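Local coordinates for racemase (Pseudovibrio sp. JE062, PDB 3MKC), which is a racemase-type member of the enolase superfamily, with an enolase-like N-terminal domain and a TIM-barrel-like C-terminal domain, at residues A[169-174]-A[342-347]; A[270-275]-A[282-287]; A[289-292]-A[296-299]. All blocks are in the same frame, centred on the assembly; numbering follows the deposited sequence.

Contact 1. Residues A[169-174]-A[342-347]; sequences KAHNIR and HPEFCD
H171 and F345 meet between two backbones that stay well apart: the closest CA atoms, those of H171 and E344, lie 10.3 Å apart. Segment 169-174 is the end of helix 154-170 and the turn after it. N172, with positive phi, is the C' residue of a Schellman motif. Its N bonds to K169 O at 3.0 Å, and I173 N reaches back to A168 O. Segment 342-347 is irregular. F345 N bonds to H342 O, and E344 N bonds to H342 ND1 at 2.9 Å, near the plane of the H342 ring. Both bonds return to H342 and hold 344-345 close.

The side chains span this distance. F345 CG lies beside its backbone N and anti to the carbonyl carbon (chi1 -73°), which carries the ring toward H171. The F345 ring points its CZ edge at one face of the H171 imidazole. The stack is T-shaped (edge-to-face), with centroids 5.2 Å apart and planes at 82°. The closest pair is F345 CZ to H171 CG, 3.8 Å, so the edge lies over the rim of the imidazole and not over its centre. The H171 ring is also held from its own helix, because ND1 bonds to K167 O. I173 meets the same F345 ring obliquely, its CG1 4.2 Å from F345 CZ. E344 reaches out with an extended chain. Its OE1 stops 4.0 Å from H171 NE2, and the carboxylate stands at 81° to the imidazole plane. Any attraction between them would depend on the charge of H171.

K167 NZ bonds to E344 O and makes a cation-pi contact with F345. I173 and F345 both touch L142 of strand 137-143. The contact joins the end of helix 154-170 to the loop between strand 339-340 and helix 349-353.

Contact 2. Residues A[270-275]-A[282-287]; sequences FEAEEW and HLLQSD
A272 and W275, one helical turn apart, are the residues of segment 270-275 that touch segment 282-287. A272 comes first and points its CB at the strand. This methyl meets L284 CD1 at 4.2 Å, and S286 OG lies a little farther off, at 4.4 Å. The carbonyl O of A272 is also 4.2 Å from the other L284 methyl, CD2. The CA atoms of A272 and L284 are 7.3 Å apart, a close approach, consistent with the small side chain of A272. W275 follows and touches through its CB, 3.6 Å from L284 CD2. Its indole leads away from the strand and makes edge-to-face pairs with H243 and H249. On L284, CD1 meets A272 CB, while CD2 sits between A272 O and W275 CB. Its CG sits beside the backbone N (chi1 -63°), which swings the branched end toward the helix. All four touching residues are buried. I300 of helix 293-306 packs on both A272 and L284 and extends the apolar layer. Helix 268-277 here covers the strand that follows it, in the beta-alpha-beta unit of strand 261-262, helix 268-277 and strand 283-284, the repeating element of a TIM-type barrel.

Contact 3. Residues A[289-292]-A[296-299]; sequences NRCG and ELRR
C291 and G292 pack on E296 and L297 in a buried, local contact between the loop after strand 283-284 and the first turns of helix 293-306. Only three residues separate the segments. The CA atoms of G292 and E296 are 5.0 Å apart. E296 N points to G292 O in a weak hydrogen bond of 3.5 Å, with an N-H...O angle of 154°. It is an i to i+4 bond of the helical type at the start of the helix. The same G292 O accepts a hydrogen bond from W87 NE1. G292 has positive phi (130°), and its backbone lies against E296 CB, which is 3.5 Å from G292 O.

E296 lays CB and CG against the loop and turns its carboxylate away. Its CG lies anti to the backbone N (chi1 -167°), and the chain then bends at chi2. This brings CG to 3.4 Å from C291 O. R299, one turn on, grips E296 OE1 side-on. Its NE and NH2 are each 2.8 Å from that one oxygen, which lies close to the guanidinium plane. The two nitrogens reach OE1 from opposite faces of the carboxylate plane. E296 OE2 has a second salt bridge, to R269 NH1, so both oxygens are held and the negative charge is probably well balanced.

Separately, C291 SG lies 3.8 Å from L297 CG and equally close to L297 CD2. W87 of helix 83-93 touches E296 and forms a cation-pi pair with R299. The arrangement is a strand-to-helix turn of a beta/alpha barrel, in which the loop leaving the strand folds onto the start of the next helix.

In the fold
All three contacts lie in the enolase C-terminal domain-like range. Contact 1 joins segments 168 residues apart, and contacts 2 and 3 are nested within the chain between them. Contact 2 closes before contact 3 opens. These two are neighbours, with centres about 10 Å apart, and they touch: S286 CB is 3.8 Å from C291 SG. They follow the chain from helix 268-277 through strand 283-284 into helix 293-306. Contact 1 is remote, its centre about 27 Å from each of the others, and lies across the chain's centre from contact 2. It links early and late parts of the domain, while contacts 2 and 3 build consecutive units of the barrel.

Contact 1. Residues A[169-174]-A[342-347]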
loop_
_atom_site.group_PDB
_atom_site.type_symbol
_atom_site.label_atom_id
_atom_site.label_comp_id
_atom_site.label_asym_id
_atom_site.label_seq_id
_atom_site.Cartn_x
_atom_site.Cartn_y
_atom_site.Cartn_z
ATOM N N LYS A 169 22.415 0.452 -3.640
ATOM C CA LYS A 169 23.478 1.142 -2.923
ATOM C C LYS A 169 24.015 2.294 -3.764
ATOM O O LYS A 169 24.358 3.358 -3.240
ATOM C CB LYS A 169 24.609 0.170 -2.586
ATOM C CG LYS A 169 24.130 -1.053 -1.820
ATOM C CD LYS A 169 25.222 -1.670 -0.961
ATOM C CE LYS A 169 26.377 -2.210 -1.778
ATOM N NZ LYS A 169 27.394 -2.843 -0.893
ATOM N N ALA A 170 24.078 2.074 -5.073
ATOM C CA ALA A 170 24.568 3.087 -6.000
ATOM C C ALA A 170 23.653 4.307 -6.009
ATOM O O ALA A 170 24.099 5.422 -6.291
ATOM C CB ALA A 170 24.672 2.502 -7.406
ATOM N N HIS A 171 22.374 4.093 -5.705
ATOM C CA HIS A 171 21.399 5.183 -5.677
ATOM C C HIS A 171 21.102 5.617 -4.248
ATOM O O HIS A 171 20.119 6.316 -3.996
ATOM C CB HIS A 171 20.087 4.754 -6.337
ATOM C CG HIS A 171 20.177 4.580 -7.819
ATOM N ND1 HIS A 171 21.003 3.650 -8.413
ATOM C CD2 HIS A 171 19.517 5.195 -8.828
ATOM C CE1 HIS A 171 20.848 3.699 -9.723
ATOM N NE2 HIS A 171 19.952 4.628 -10.000
ATOM N N ASN A 172 21.950 5.194 -3.316
ATOM C CA ASN A 172 21.775 5.527 -1.904
ATOM C C ASN A 172 20.368 5.266 -1.371
ATOM O O ASN A 172 19.818 6.083 -0.628
ATOM C CB ASN A 172 22.148 6.989 -1.643
ATOM C CG ASN A 172 23.620 7.265 -1.875
ATOM O OD1 ASN A 172 24.485 6.540 -1.380
ATOM N ND2 ASN A 172 23.913 8.318 -2.623
ATOM N N ILE A 173 19.784 4.136 -1.754
ATOM C CA ILE A 173 18.459 3.770 -1.260
ATOM C C ILE A 173 18.680 3.393 0.205
ATOM O O ILE A 173 19.540 2.567 0.516
ATOM C CB ILE A 173 17.884 2.556 -2.026
ATOM C CG1 ILE A 173 17.720 2.907 -3.508
ATOM C CG2 ILE A 173 16.549 2.139 -1.426
ATOM C CD1 ILE A 173 16.875 4.140 -3.758
ATOM N N ARG A 174 17.904 3.998 1.099
ATOM C CA ARG A 174 18.061 3.754 2.527
ATOM C C ARG A 174 17.636 2.376 3.031
ATOM O O ARG A 174 18.095 1.939 4.084
ATOM C CB ARG A 174 17.312 4.829 3.317
ATOM C CG ARG A 174 17.651 6.250 2.912
ATOM C CD ARG A 174 19.111 6.573 3.179
ATOM N NE ARG A 174 19.443 7.950 2.821
ATOM C CZ ARG A 174 19.045 9.025 3.496
ATOM N NH1 ARG A 174 18.293 8.898 4.582
ATOM N NH2 ARG A 174 19.399 10.236 3.078
ATOM N N HIS A 342 9.786 1.403 -7.335
ATOM C CA HIS A 342 10.356 2.385 -8.240
ATOM C C HIS A 342 10.544 1.798 -9.636
ATOM O O HIS A 342 10.873 0.623 -9.782
ATOM C CB HIS A 342 11.693 2.874 -7.679
ATOM C CG HIS A 342 12.240 4.073 -8.382
ATOM N ND1 HIS A 342 12.836 4.003 -9.624
ATOM C CD2 HIS A 342 12.244 5.383 -8.037
ATOM C CE1 HIS A 342 13.181 5.217 -10.012
ATOM N NE2 HIS A 342 12.833 6.073 -9.066
ATOM N N PRO A 343 10.326 2.617 -10.682
ATOM C CA PRO A 343 10.457 2.216 -12.088
ATOM C C PRO A 343 11.824 1.666 -12.490
ATOM O O PRO A 343 11.912 0.764 -13.320
ATOM C CB PRO A 343 10.110 3.495 -12.841
ATOM C CG PRO A 343 9.139 4.162 -11.933
ATOM C CD PRO A 343 9.798 3.989 -10.587
ATOM N N GLU A 344 12.890 2.209 -11.915
ATOM C CA GLU A 344 14.234 1.742 -12.245
ATOM C C GLU A 344 14.647 0.558 -11.375
ATOM O O GLU A 344 15.769 0.054 -11.486
ATOM C CB GLU A 344 15.250 2.879 -12.079
ATOM C CG GLU A 344 15.063 4.024 -13.067
ATOM C CD GLU A 344 16.082 5.136 -12.885
ATOM O OE1 GLU A 344 17.297 4.866 -13.003
ATOM O OE2 GLU A 344 15.665 6.283 -12.627
ATOM N N PHE A 345 13.734 0.117 -10.513
ATOM C CA PHE A 345 14.003 -1.004 -9.615
ATOM C C PHE A 345 12.893 -2.044 -9.661
ATOM O O PHE A 345 12.596 -2.691 -8.655
ATOM C CB PHE A 345 14.164 -0.496 -8.180
ATOM C CG PHE A 345 15.451 0.233 -7.940
ATOM C CD1 PHE A 345 16.602 -0.461 -7.594
ATOM C CD2 PHE A 345 15.518 1.613 -8.086
ATOM C CE1 PHE A 345 17.807 0.212 -7.393
ATOM C CE2 PHE A 345 16.711 2.291 -7.888
ATOM C CZ PHE A 345 17.859 1.590 -7.541
ATOM N N CYS A 346 12.275 -2.198 -10.824
ATOM C CA CYS A 346 11.202 -3.167 -10.974
ATOM C C CYS A 346 10.748 -3.256 -12.420
ATOM O O CYS A 346 11.081 -2.409 -13.247
ATOM C CB CYS A 346 10.000 -2.763 -10.121
ATOM S SG CYS A 346 8.968 -1.494 -10.900
ATOM N N ASP A 347 9.986 -4.299 -12.715
ATOM C CA ASP A 347 9.443 -4.488 -14.047
ATOM C C ASP A 347 7.933 -4.414 -13.904
ATOM O O ASP A 347 7.362 -4.984 -12.972
ATOM C CB ASP A 347 9.856 -5.846 -14.619
ATOM C CG ASP A 347 11.347 -5.938 -14.876
ATOM O OD1 ASP A 347 11.908 -4.969 -15.428
ATOM O OD2 ASP A 347 11.952 -6.975 -14.534
#

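Contact 2. Residues A[270-275]-A[282-287]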
loop_
_atom_site.group_PDB
_atom_site.type_symbol
_atom_site.label_atom_id
_atom_site.label_comp_id
_atom_site.label_asym_id
_atom_site.label_seq_id
_atom_site.Cartn_x
_atom_site.Cartn_y
_atom_site.Cartn_z
ATOM N N PHE A 270 -10.737 -2.221 11.982
ATOM C CA PHE A 270 -11.202 -3.246 12.915
ATOM C C PHE A 270 -10.278 -4.456 12.894
ATOM O O PHE A 270 -9.974 -5.042 13.939
ATOM C CB PHE A 270 -12.634 -3.644 12.556
ATOM C CG PHE A 270 -13.577 -2.472 12.524
ATOM C CD1 PHE A 270 -13.746 -1.679 13.650
ATOM C CD2 PHE A 270 -14.255 -2.134 11.361
ATOM C CE1 PHE A 270 -14.573 -0.559 13.622
ATOM C CE2 PHE A 270 -15.082 -1.018 11.320
ATOM C CZ PHE A 270 -15.243 -0.227 12.448
ATOM N N GLU A 271 -9.843 -4.845 11.701
ATOM C CA GLU A 271 -8.929 -5.971 11.597
ATOM C C GLU A 271 -7.576 -5.493 12.088
ATOM O O GLU A 271 -6.871 -6.225 12.768
ATOM C CB GLU A 271 -8.817 -6.474 10.147
ATOM C CG GLU A 271 -10.076 -7.198 9.692
ATOM C CD GLU A 271 -9.913 -7.954 8.392
ATOM O OE1 GLU A 271 -8.798 -7.970 7.822
ATOM O OE2 GLU A 271 -10.919 -8.546 7.940
ATOM N N ALA A 272 -7.221 -4.258 11.748
ATOM C CA ALA A 272 -5.940 -3.719 12.188
ATOM C C ALA A 272 -5.834 -3.713 13.716
ATOM O O ALA A 272 -4.797 -4.052 14.270
ATOM C CB ALA A 272 -5.738 -2.302 11.646
ATOM N N GLU A 273 -6.909 -3.323 14.392
ATOM C CA GLU A 273 -6.887 -3.282 15.845
ATOM C C GLU A 273 -6.612 -4.672 16.411
ATOM O O GLU A 273 -5.871 -4.809 17.381
ATOM C CB GLU A 273 -8.220 -2.749 16.386
ATOM C CG GLU A 273 -8.288 -2.651 17.906
ATOM C CD GLU A 273 -8.626 -3.979 18.565
ATOM O OE1 GLU A 273 -9.542 -4.669 18.069
ATOM O OE2 GLU A 273 -7.987 -4.330 19.585
ATOM N N GLU A 274 -7.199 -5.701 15.800
ATOM C CA GLU A 274 -6.990 -7.063 16.284
ATOM C C GLU A 274 -5.528 -7.465 16.056
ATOM O O GLU A 274 -4.931 -8.163 16.874
ATOM C CB GLU A 274 -7.950 -8.034 15.576
ATOM C CG GLU A 274 -7.825 -9.475 16.039
ATOM C CD GLU A 274 -8.831 -10.410 15.383
ATOM O OE1 GLU A 274 -9.252 -10.138 14.235
ATOM O OE2 GLU A 274 -9.187 -11.432 16.012
ATOM N N TRP A 275 -4.946 -7.030 14.944
ATOM C CA TRP A 275 -3.542 -7.349 14.704
ATOM C C TRP A 275 -2.684 -6.709 15.789
ATOM O O TRP A 275 -1.699 -7.283 16.236
ATOM C CB TRP A 275 -3.081 -6.825 13.351
ATOM C CG TRP A 275 -3.378 -7.757 12.232
ATOM C CD1 TRP A 275 -4.460 -7.723 11.404
ATOM C CD2 TRP A 275 -2.578 -8.866 11.809
ATOM N NE1 TRP A 275 -4.382 -8.742 10.485
ATOM C CE2 TRP A 275 -3.235 -9.459 10.711
ATOM C CE3 TRP A 275 -1.367 -9.419 12.253
ATOM C CZ2 TRP A 275 -2.723 -10.579 10.045
ATOM C CZ3 TRP A 275 -0.856 -10.540 11.590
ATOM C CH2 TRP A 275 -1.536 -11.105 10.499
ATOM N N HIS A 282 4.620 -5.579 15.507
ATOM C CA HIS A 282 5.345 -4.312 15.601
ATOM C C HIS A 282 4.995 -3.380 14.469
ATOM O O HIS A 282 5.212 -2.181 14.566
ATOM C CB HIS A 282 6.866 -4.498 15.483
ATOM C CG HIS A 282 7.473 -5.392 16.512
ATOM N ND1 HIS A 282 7.349 -6.764 16.476
ATOM C CD2 HIS A 282 8.292 -5.116 17.556
ATOM C CE1 HIS A 282 8.069 -7.294 17.448
ATOM N NE2 HIS A 282 8.652 -6.315 18.116
ATOM N N LEU A 283 4.477 -3.940 13.386
ATOM C CA LEU A 283 4.208 -3.133 12.211
ATOM C C LEU A 283 3.023 -3.653 11.406
ATOM O O LEU A 283 2.873 -4.859 11.221
ATOM C CB LEU A 283 5.485 -3.135 11.361
ATOM C CG LEU A 283 5.684 -2.205 10.168
ATOM C CD1 LEU A 283 7.186 -1.961 9.976
ATOM C CD2 LEU A 283 5.060 -2.814 8.925
ATOM N N LEU A 284 2.194 -2.727 10.931
ATOM C CA LEU A 284 1.017 -3.052 10.132
ATOM C C LEU A 284 1.256 -2.683 8.673
ATOM O O LEU A 284 1.833 -1.639 8.378
ATOM C CB LEU A 284 -0.194 -2.276 10.640
ATOM C CG LEU A 284 -0.631 -2.590 12.073
ATOM C CD1 LEU A 284 -1.683 -1.578 12.491
ATOM C CD2 LEU A 284 -1.190 -4.014 12.155
ATOM N N GLN A 285 0.774 -3.526 7.764
ATOM C CA GLN A 285 0.962 -3.288 6.343
ATOM C C GLN A 285 -0.335 -3.118 5.548
ATOM O O GLN A 285 -0.369 -3.383 4.341
ATOM C CB GLN A 285 1.806 -4.420 5.750
ATOM C CG GLN A 285 3.146 -4.572 6.468
ATOM C CD GLN A 285 3.992 -5.715 5.941
ATOM O OE1 GLN A 285 3.521 -6.840 5.807
ATOM N NE2 GLN A 285 5.257 -5.429 5.654
ATOM N N SER A 286 -1.393 -2.674 6.226
ATOM C CA SER A 286 -2.683 -2.445 5.575
ATOM C C SER A 286 -2.453 -1.648 4.288
ATOM O O SER A 286 -1.759 -0.634 4.290
ATOM C CB SER A 286 -3.605 -1.681 6.519
ATOM O OG SER A 286 -3.687 -2.354 7.765
ATOM N N ASP A 287 -3.062 -2.106 3.200
ATOM C CA ASP A 287 -2.885 -1.503 1.870
ATOM C C ASP A 287 -3.818 -0.344 1.515
ATOM O O ASP A 287 -5.007 -0.383 1.802
ATOM C CB ASP A 287 -3.034 -2.612 0.823
ATOM C CG ASP A 287 -2.525 -2.212 -0.549
ATOM O OD1 ASP A 287 -2.756 -1.068 -0.979
ATOM O OD2 ASP A 287 -1.901 -3.069 -1.205
#

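Contact 3. Residues A[289-292]-A[296-299]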
loop_
_atom_site.group_PDB
_atom_site.type_symbol
_atom_site.label_atom_id
_atom_site.label_comp_id
_atom_site.label_asym_id
_atom_site.label_seq_id
_atom_site.Cartn_x
_atom_site.Cartn_y
_atom_site.Cartn_z
ATOM N N ASN A 289 -5.085 0.600 -1.317
ATOM C CA ASN A 289 -6.181 0.225 -2.195
ATOM C C ASN A 289 -6.975 -0.996 -1.757
ATOM O O ASN A 289 -7.718 -1.578 -2.554
ATOM C CB ASN A 289 -5.645 0.025 -3.620
ATOM C CG ASN A 289 -4.465 -0.929 -3.672
ATOM O OD1 ASN A 289 -4.565 -2.079 -3.241
ATOM N ND2 ASN A 289 -3.334 -0.451 -4.201
ATOM N N ARG A 290 -6.828 -1.375 -0.490
ATOM C CA ARG A 290 -7.546 -2.527 0.038
ATOM C C ARG A 290 -8.304 -2.237 1.330
ATOM O O ARG A 290 -9.496 -2.528 1.445
ATOM C CB ARG A 290 -6.579 -3.680 0.339
ATOM C CG ARG A 290 -5.937 -4.366 -0.859
ATOM C CD ARG A 290 -4.887 -5.370 -0.370
ATOM N NE ARG A 290 -5.471 -6.473 0.396
ATOM C CZ ARG A 290 -6.011 -7.560 -0.151
ATOM N NH1 ARG A 290 -6.037 -7.695 -1.471
ATOM N NH2 ARG A 290 -6.528 -8.511 0.620
ATOM N N CYS A 291 -7.597 -1.655 2.296
ATOM C CA CYS A 291 -8.147 -1.433 3.632
ATOM C C CYS A 291 -9.116 -0.313 3.929
ATOM O O CYS A 291 -9.633 -0.251 5.040
ATOM C CB CYS A 291 -7.000 -1.325 4.636
ATOM S SG CYS A 291 -6.224 0.308 4.672
ATOM N N GLY A 292 -9.372 0.565 2.964
ATOM C CA GLY A 292 -10.280 1.669 3.219
ATOM C C GLY A 292 -9.673 3.000 2.800
ATOM O O GLY A 292 -10.173 4.053 3.170
ATOM N N GLU A 296 -8.931 5.557 6.064
ATOM C CA GLU A 296 -8.831 4.479 7.040
ATOM C C GLU A 296 -7.377 4.329 7.493
ATOM O O GLU A 296 -7.108 4.006 8.650
ATOM C CB GLU A 296 -9.341 3.165 6.445
ATOM C CG GLU A 296 -9.552 2.067 7.498
ATOM C CD GLU A 296 -10.742 2.331 8.419
ATOM O OE1 GLU A 296 -11.091 3.507 8.633
ATOM O OE2 GLU A 296 -11.317 1.351 8.942
ATOM N N LEU A 297 -6.433 4.576 6.589
ATOM C CA LEU A 297 -5.024 4.469 6.958
ATOM C C LEU A 297 -4.661 5.512 8.014
ATOM O O LEU A 297 -3.776 5.289 8.849
ATOM C CB LEU A 297 -4.125 4.612 5.724
ATOM C CG LEU A 297 -3.934 3.311 4.938
ATOM C CD1 LEU A 297 -3.166 3.586 3.662
ATOM C CD2 LEU A 297 -3.178 2.293 5.789
ATOM N N ARG A 298 -5.344 6.650 7.985
ATOM C CA ARG A 298 -5.081 7.683 8.979
ATOM C C ARG A 298 -5.583 7.206 10.343
ATOM O O ARG A 298 -4.899 7.363 11.351
ATOM C CB ARG A 298 -5.780 8.990 8.613
ATOM C CG ARG A 298 -5.472 10.112 9.584
ATOM C CD ARG A 298 -6.235 11.379 9.242
ATOM N NE ARG A 298 -5.692 12.520 9.968
ATOM C CZ ARG A 298 -6.124 13.772 9.835
ATOM N NH1 ARG A 298 -7.117 14.056 8.999
ATOM N NH2 ARG A 298 -5.550 14.745 10.532
ATOM N N ARG A 299 -6.786 6.634 10.381
ATOM C CA ARG A 299 -7.308 6.148 11.658
ATOM C C ARG A 299 -6.442 5.015 12.173
ATOM O O ARG A 299 -6.131 4.940 13.362
ATOM C CB ARG A 299 -8.754 5.672 11.516
ATOM C CG ARG A 299 -9.745 6.823 11.488
ATOM C CD ARG A 299 -11.173 6.335 11.544
ATOM N NE ARG A 299 -11.612 5.750 10.282
ATOM C CZ ARG A 299 -12.485 6.327 9.456
ATOM N NH1 ARG A 299 -13.008 7.505 9.756
ATOM N NH2 ARG A 299 -12.856 5.713 8.341
#